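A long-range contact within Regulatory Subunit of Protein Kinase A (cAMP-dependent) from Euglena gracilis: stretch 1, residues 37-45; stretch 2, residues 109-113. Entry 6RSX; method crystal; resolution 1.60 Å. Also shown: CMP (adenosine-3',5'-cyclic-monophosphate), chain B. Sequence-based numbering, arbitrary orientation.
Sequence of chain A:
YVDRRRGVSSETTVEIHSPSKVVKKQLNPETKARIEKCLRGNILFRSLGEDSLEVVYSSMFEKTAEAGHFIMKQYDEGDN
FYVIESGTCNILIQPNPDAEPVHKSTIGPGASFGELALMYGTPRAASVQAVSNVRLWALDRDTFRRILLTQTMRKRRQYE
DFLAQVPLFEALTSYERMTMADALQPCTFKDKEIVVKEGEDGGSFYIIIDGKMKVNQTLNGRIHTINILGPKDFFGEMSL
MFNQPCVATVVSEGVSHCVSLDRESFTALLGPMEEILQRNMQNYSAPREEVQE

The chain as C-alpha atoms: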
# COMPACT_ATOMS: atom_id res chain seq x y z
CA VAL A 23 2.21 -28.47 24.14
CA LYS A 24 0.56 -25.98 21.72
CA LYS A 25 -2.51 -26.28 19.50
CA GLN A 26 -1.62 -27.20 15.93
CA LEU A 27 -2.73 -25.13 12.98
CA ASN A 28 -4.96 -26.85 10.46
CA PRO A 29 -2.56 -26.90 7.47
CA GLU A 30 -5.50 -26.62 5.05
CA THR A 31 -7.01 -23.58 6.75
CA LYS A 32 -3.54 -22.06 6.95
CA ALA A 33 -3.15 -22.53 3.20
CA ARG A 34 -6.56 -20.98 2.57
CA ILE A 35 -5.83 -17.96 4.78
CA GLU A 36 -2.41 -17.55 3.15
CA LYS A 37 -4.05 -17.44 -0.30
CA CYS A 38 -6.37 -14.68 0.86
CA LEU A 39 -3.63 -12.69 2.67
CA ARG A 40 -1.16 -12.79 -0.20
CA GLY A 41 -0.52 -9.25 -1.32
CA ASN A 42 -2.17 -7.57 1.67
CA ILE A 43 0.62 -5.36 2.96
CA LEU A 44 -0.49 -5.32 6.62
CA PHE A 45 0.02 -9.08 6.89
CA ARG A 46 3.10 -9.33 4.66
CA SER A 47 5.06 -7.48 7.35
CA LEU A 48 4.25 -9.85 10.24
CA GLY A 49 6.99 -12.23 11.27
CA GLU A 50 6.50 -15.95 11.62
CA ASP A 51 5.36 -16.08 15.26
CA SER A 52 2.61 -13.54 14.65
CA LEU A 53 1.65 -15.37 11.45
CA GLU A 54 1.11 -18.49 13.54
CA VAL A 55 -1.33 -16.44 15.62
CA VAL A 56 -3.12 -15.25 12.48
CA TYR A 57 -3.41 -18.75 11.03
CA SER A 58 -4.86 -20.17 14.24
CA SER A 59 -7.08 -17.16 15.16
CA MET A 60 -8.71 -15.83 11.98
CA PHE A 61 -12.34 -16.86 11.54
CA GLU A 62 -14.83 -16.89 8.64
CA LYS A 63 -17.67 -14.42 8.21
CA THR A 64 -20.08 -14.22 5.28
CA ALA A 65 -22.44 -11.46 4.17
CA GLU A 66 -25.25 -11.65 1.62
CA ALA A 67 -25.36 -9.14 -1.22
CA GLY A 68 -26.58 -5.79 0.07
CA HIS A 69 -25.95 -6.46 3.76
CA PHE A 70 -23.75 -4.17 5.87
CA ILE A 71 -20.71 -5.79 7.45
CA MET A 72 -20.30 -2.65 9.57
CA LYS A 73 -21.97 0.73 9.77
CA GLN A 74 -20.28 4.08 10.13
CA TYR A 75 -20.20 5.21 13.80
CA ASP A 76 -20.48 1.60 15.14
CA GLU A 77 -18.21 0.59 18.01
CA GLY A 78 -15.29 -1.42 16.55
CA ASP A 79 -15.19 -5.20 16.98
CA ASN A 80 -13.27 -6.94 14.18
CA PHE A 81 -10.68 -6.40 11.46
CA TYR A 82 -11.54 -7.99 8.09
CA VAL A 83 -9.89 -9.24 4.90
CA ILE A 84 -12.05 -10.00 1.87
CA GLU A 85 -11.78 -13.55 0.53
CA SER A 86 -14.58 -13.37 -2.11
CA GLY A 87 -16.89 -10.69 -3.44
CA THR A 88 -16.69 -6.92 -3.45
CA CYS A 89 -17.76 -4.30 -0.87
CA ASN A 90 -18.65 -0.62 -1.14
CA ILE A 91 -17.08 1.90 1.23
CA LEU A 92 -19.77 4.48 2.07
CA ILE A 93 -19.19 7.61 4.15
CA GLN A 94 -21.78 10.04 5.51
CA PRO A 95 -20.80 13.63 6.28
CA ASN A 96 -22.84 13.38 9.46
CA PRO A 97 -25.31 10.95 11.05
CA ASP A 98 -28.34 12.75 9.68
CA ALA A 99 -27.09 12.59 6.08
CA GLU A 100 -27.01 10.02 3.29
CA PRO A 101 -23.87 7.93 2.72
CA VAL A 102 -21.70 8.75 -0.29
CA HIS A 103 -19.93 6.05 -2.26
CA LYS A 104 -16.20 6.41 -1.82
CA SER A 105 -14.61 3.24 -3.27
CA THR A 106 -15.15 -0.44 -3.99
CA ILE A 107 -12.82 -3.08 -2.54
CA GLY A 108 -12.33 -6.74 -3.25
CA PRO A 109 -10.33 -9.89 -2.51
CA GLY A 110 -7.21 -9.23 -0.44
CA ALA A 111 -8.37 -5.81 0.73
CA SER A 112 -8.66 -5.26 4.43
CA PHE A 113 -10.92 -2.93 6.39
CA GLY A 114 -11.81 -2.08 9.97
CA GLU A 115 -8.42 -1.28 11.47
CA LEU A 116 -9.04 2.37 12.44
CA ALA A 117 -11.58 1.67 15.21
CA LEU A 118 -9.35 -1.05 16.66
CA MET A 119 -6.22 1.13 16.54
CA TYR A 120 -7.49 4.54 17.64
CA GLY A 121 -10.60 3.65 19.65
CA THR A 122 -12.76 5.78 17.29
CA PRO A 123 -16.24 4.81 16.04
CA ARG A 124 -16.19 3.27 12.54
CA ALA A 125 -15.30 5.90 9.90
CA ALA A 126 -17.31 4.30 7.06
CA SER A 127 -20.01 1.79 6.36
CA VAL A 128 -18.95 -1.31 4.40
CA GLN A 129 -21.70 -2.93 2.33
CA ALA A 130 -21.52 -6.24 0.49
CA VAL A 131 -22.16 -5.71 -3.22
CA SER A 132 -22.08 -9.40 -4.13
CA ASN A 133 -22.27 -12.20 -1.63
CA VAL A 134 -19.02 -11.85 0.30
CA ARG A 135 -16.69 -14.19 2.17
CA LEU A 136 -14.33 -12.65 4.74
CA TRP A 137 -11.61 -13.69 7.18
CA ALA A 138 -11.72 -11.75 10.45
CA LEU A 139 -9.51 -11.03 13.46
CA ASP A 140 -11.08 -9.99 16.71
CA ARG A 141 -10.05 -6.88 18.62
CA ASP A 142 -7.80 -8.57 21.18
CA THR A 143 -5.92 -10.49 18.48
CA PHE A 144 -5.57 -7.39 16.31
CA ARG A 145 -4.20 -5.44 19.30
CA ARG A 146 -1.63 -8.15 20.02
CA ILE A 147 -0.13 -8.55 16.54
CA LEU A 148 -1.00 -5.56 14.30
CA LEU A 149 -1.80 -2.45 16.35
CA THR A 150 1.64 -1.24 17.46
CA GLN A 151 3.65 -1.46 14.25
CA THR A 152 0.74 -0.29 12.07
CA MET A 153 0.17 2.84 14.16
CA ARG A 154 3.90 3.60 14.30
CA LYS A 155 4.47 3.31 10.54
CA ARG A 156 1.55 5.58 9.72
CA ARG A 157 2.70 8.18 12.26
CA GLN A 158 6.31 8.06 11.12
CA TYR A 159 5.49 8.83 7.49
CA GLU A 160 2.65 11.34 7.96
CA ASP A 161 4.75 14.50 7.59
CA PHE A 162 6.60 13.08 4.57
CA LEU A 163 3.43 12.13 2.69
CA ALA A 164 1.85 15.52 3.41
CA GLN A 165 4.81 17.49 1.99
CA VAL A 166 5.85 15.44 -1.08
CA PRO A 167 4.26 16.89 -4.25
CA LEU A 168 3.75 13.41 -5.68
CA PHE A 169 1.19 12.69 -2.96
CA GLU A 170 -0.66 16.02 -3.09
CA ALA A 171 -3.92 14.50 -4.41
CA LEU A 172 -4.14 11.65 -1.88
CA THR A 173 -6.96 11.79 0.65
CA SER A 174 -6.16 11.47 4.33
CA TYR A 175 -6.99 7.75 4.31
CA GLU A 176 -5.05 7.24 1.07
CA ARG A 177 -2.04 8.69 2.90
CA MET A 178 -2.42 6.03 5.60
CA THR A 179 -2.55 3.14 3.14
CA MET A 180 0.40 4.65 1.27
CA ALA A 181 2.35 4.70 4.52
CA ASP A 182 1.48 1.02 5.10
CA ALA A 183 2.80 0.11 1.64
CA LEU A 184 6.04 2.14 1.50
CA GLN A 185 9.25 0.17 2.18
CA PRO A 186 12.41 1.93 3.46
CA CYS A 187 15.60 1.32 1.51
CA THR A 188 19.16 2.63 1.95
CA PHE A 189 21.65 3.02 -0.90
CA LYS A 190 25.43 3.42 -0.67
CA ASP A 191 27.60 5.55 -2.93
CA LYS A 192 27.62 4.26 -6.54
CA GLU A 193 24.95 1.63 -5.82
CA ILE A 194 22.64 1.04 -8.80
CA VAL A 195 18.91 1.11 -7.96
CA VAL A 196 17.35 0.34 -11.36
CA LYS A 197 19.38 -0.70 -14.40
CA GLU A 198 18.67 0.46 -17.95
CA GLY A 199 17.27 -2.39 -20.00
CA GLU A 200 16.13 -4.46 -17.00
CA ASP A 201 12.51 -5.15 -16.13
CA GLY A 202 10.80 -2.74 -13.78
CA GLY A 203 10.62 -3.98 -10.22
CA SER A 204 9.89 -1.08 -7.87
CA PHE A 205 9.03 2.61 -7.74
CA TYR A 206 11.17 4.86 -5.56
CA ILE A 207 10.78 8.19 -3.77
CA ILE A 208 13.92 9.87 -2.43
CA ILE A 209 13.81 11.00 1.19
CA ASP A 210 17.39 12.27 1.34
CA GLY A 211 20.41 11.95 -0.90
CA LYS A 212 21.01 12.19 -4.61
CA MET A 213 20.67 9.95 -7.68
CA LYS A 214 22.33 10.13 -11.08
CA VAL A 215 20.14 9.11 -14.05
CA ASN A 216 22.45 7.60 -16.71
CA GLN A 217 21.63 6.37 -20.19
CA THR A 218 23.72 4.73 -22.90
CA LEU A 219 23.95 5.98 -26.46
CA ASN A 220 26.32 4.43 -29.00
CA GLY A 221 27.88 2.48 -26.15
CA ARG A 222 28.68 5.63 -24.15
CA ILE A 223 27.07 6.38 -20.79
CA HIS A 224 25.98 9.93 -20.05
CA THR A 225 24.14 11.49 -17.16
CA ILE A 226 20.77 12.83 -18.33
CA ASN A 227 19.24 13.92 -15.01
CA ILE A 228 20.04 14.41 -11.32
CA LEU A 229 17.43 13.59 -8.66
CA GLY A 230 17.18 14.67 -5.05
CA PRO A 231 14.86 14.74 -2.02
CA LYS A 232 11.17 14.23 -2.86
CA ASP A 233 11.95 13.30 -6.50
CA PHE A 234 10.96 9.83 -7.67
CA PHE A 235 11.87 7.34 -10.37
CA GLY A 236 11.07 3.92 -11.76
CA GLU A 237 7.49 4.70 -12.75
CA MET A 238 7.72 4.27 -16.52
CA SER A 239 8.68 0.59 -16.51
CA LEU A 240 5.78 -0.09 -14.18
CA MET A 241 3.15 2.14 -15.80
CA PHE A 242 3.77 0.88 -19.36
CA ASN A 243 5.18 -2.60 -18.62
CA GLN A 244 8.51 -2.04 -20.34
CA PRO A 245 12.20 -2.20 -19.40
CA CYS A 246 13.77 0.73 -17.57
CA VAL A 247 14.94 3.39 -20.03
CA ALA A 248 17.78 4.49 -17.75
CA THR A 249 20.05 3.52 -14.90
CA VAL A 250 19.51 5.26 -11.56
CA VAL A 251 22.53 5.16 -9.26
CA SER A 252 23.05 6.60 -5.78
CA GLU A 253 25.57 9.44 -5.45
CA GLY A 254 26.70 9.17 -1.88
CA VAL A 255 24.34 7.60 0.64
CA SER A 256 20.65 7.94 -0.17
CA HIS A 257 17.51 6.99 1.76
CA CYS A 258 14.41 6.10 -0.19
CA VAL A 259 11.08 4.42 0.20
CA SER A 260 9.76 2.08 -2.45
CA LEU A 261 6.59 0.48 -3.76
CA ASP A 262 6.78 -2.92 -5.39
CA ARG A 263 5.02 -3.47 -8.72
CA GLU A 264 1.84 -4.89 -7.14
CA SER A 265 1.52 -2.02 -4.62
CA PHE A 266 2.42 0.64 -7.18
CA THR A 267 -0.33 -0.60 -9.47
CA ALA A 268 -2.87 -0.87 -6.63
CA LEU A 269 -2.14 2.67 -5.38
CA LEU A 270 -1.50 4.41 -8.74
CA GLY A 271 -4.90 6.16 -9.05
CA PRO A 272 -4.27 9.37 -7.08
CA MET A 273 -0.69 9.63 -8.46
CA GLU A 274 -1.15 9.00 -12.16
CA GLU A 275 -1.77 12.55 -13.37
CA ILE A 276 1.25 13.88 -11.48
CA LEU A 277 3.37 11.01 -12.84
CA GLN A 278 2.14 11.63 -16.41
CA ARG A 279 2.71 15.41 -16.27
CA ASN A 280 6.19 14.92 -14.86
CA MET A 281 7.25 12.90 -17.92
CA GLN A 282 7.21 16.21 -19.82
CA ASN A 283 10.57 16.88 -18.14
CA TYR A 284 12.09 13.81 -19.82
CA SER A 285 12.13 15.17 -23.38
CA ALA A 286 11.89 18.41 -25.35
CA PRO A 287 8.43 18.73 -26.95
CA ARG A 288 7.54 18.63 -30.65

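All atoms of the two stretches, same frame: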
# COMPACT_ATOMS: atom_id res chain seq x y z
N LYS A 37 -3.65 -17.83 1.06
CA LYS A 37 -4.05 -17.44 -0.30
C LYS A 37 -4.75 -16.10 -0.28
O LYS A 37 -4.51 -15.23 -1.13
CB LYS A 37 -4.98 -18.50 -0.89
CG LYS A 37 -4.31 -19.54 -1.78
CD LYS A 37 -5.12 -20.84 -1.80
CE LYS A 37 -6.53 -20.63 -2.34
NZ LYS A 37 -6.61 -20.29 -3.79
N CYS A 38 -5.63 -15.92 0.70
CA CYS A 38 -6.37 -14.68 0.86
C CYS A 38 -5.43 -13.53 1.23
O CYS A 38 -5.53 -12.44 0.67
CB CYS A 38 -7.48 -14.92 1.90
SG CYS A 38 -8.42 -13.48 2.35
N LEU A 39 -4.48 -13.76 2.15
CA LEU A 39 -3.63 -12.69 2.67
C LEU A 39 -2.47 -12.33 1.76
O LEU A 39 -1.79 -11.32 2.01
CB LEU A 39 -3.07 -13.08 4.04
CG LEU A 39 -4.11 -13.38 5.13
CD1 LEU A 39 -3.40 -13.55 6.44
CD2 LEU A 39 -5.21 -12.31 5.27
N ARG A 40 -2.24 -13.10 0.71
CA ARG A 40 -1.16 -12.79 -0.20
C ARG A 40 -1.41 -11.39 -0.76
O ARG A 40 -2.54 -11.04 -1.14
CB ARG A 40 -1.07 -13.85 -1.30
CG ARG A 40 0.19 -13.79 -2.17
CD ARG A 40 0.28 -15.06 -2.99
NE ARG A 40 0.12 -16.25 -2.15
CZ ARG A 40 0.14 -17.51 -2.60
NH1 ARG A 40 0.33 -17.76 -3.89
NH2 ARG A 40 -0.03 -18.52 -1.74
N GLY A 41 -0.38 -10.57 -0.76
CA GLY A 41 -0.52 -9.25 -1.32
C GLY A 41 -1.13 -8.21 -0.41
O GLY A 41 -1.07 -7.02 -0.73
N ASN A 42 -1.74 -8.60 0.73
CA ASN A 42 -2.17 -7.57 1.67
C ASN A 42 -0.96 -7.08 2.46
O ASN A 42 -0.32 -7.87 3.16
CB ASN A 42 -3.27 -8.11 2.60
CG ASN A 42 -3.76 -7.06 3.57
OD1 ASN A 42 -3.05 -6.71 4.49
ND2 ASN A 42 -5.00 -6.55 3.37
N ILE A 43 -0.67 -5.78 2.42
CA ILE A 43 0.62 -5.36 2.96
C ILE A 43 0.64 -5.44 4.49
O ILE A 43 1.70 -5.68 5.07
CB ILE A 43 1.03 -3.96 2.49
CG1 ILE A 43 2.49 -3.70 2.86
CG2 ILE A 43 0.17 -2.90 3.08
CD1 ILE A 43 3.51 -4.61 2.13
N LEU A 44 -0.51 -5.28 5.15
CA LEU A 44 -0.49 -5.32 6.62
C LEU A 44 -0.04 -6.68 7.14
O LEU A 44 0.64 -6.75 8.16
CB LEU A 44 -1.85 -4.97 7.19
CG LEU A 44 -2.26 -3.54 6.91
CD1 LEU A 44 -3.68 -3.31 7.40
CD2 LEU A 44 -1.29 -2.56 7.58
N PHE A 45 -0.38 -7.76 6.44
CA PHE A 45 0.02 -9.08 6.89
C PHE A 45 1.38 -9.49 6.37
O PHE A 45 2.07 -10.26 7.03
CB PHE A 45 -1.04 -10.12 6.51
CG PHE A 45 -2.33 -9.96 7.25
CD1 PHE A 45 -3.34 -9.13 6.77
CD2 PHE A 45 -2.54 -10.63 8.45
CE1 PHE A 45 -4.53 -8.98 7.45
CE2 PHE A 45 -3.74 -10.50 9.13
CZ PHE A 45 -4.73 -9.66 8.64
N PRO A 109 -11.21 -8.89 -3.12
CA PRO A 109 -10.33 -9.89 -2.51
C PRO A 109 -8.93 -9.36 -2.17
O PRO A 109 -8.27 -8.71 -2.99
CB PRO A 109 -10.27 -11.00 -3.59
CG PRO A 109 -11.63 -10.92 -4.21
CD PRO A 109 -11.94 -9.44 -4.29
N GLY A 110 -8.48 -9.68 -0.95
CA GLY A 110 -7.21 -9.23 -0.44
C GLY A 110 -7.26 -7.88 0.27
O GLY A 110 -6.33 -7.54 1.01
N ALA A 111 -8.29 -7.09 0.05
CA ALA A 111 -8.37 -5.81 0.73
C ALA A 111 -8.77 -6.02 2.18
O ALA A 111 -9.56 -6.90 2.52
CB ALA A 111 -9.37 -4.87 0.06
N SER A 112 -8.23 -5.19 3.03
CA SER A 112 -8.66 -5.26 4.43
C SER A 112 -9.41 -3.98 4.78
O SER A 112 -9.26 -2.93 4.13
CB SER A 112 -7.45 -5.47 5.33
OG SER A 112 -6.46 -4.48 5.10
N PHE A 113 -10.19 -4.07 5.86
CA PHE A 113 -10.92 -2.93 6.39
C PHE A 113 -11.23 -3.17 7.88
O PHE A 113 -11.41 -4.32 8.34
CB PHE A 113 -12.22 -2.61 5.62
CG PHE A 113 -13.19 -3.73 5.57
CD1 PHE A 113 -13.10 -4.71 4.58
CD2 PHE A 113 -14.25 -3.80 6.48
CE1 PHE A 113 -14.03 -5.76 4.53
CE2 PHE A 113 -15.18 -4.83 6.43
CZ PHE A 113 -15.07 -5.83 5.45
P CMP B . -12.84 1.66 10.56
O1P CMP B . -12.55 0.73 11.79
O2P CMP B . -13.05 3.11 10.67
O5' CMP B . -14.19 1.15 9.86
C5' CMP B . -14.49 1.48 8.50
C4' CMP B . -13.27 1.14 7.69
O4' CMP B . -13.35 1.51 6.31
C3' CMP B . -12.03 1.85 8.15
O3' CMP B . -11.60 1.41 9.41
C2' CMP B . -11.05 1.58 7.00
O2' CMP B . -10.45 0.32 7.20
C1' CMP B . -12.02 1.50 5.79
N9 CMP B . -11.92 2.61 4.85
C8 CMP B . -11.81 2.48 3.48
N7 CMP B . -11.80 3.69 2.95
C5 CMP B . -11.85 4.56 3.96
C6 CMP B . -11.83 5.93 3.91
N6 CMP B . -11.75 6.84 2.80
N1 CMP B . -11.86 6.66 5.01
C2 CMP B . -11.97 6.00 6.20
N3 CMP B . -11.98 4.63 6.29
C4 CMP B . -11.93 3.91 5.14

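A polar side chain at the start of a helix can do two jobs at once, and the contact between residues 37-45 and 109-113 of this regulatory subunit is a compact example. The shared interface is small, about 210 Å² summed over both sides, and a single amide organises it.

Stretch 1 opens with the last turn of a helix. At Cys38 the backbones come closest, the CA atom of Cys38 lying 5.7 Å from CA of Gly110, and the carbonyl O of Cys38 packs 3.8 Å from CA of Gly110. Glycine suits this place because its phi/psi of 88/-18 would jam a CB against the carbonyl O of the preceding residue.

The helix then gives way to a type II turn from Leu39 to Asn42, closed by a backbone hydrogen bond from N of Asn42 to O of Leu39 (3.0 Å). Neither Leu39, which is buried, nor Arg40, whose side-chain end leads away, makes contact across the interface. Gly41, with a positive phi of 82°, takes the turn position for which a residue without CB is fitted. After the turn, the CA-to-CB bond of Asn42 points toward stretch 2.

Asn42 is the hub. Its side chain, with chi1 in the t rotamer, divides its amide between two tasks. OD1 of Asn42 faces its own stretch and caps the next helix, accepting weak hydrogen bonds from N of Leu44 (3.0 Å) and N of Phe45 (3.5 Å). ND2 of Asn42 faces stretch 2 and donates two nearly linear hydrogen bonds, one to the carbonyl O of Gly110 (2.9 Å, 171°) and one to OG of Ser112 (3.1 Å, 169°). An asparagine amide carries two N-H groups, so both acceptors can be served together. The p rotamer of Ser112 places its hydroxyl within reach, and these bonds satisfy the polar groups of a buried side chain.

Beyond the cap, the CA-to-CB bond of Leu44 points toward stretch 2, and the residue adds a van der Waals contact between a methyl group and the hydroxyl oxygen, CD1 of Leu44 lying 3.8 Å from OG of Ser112. Phe45 is buried and its CA-to-CB bond also points toward stretch 2, but its side chain stays 5.0 Å or more away. On the strand, the CA-to-CB bond of Phe113 points away from stretch 1, while CA of Phe113 lies 3.4 Å from O2' of the bound cyclic nucleotide.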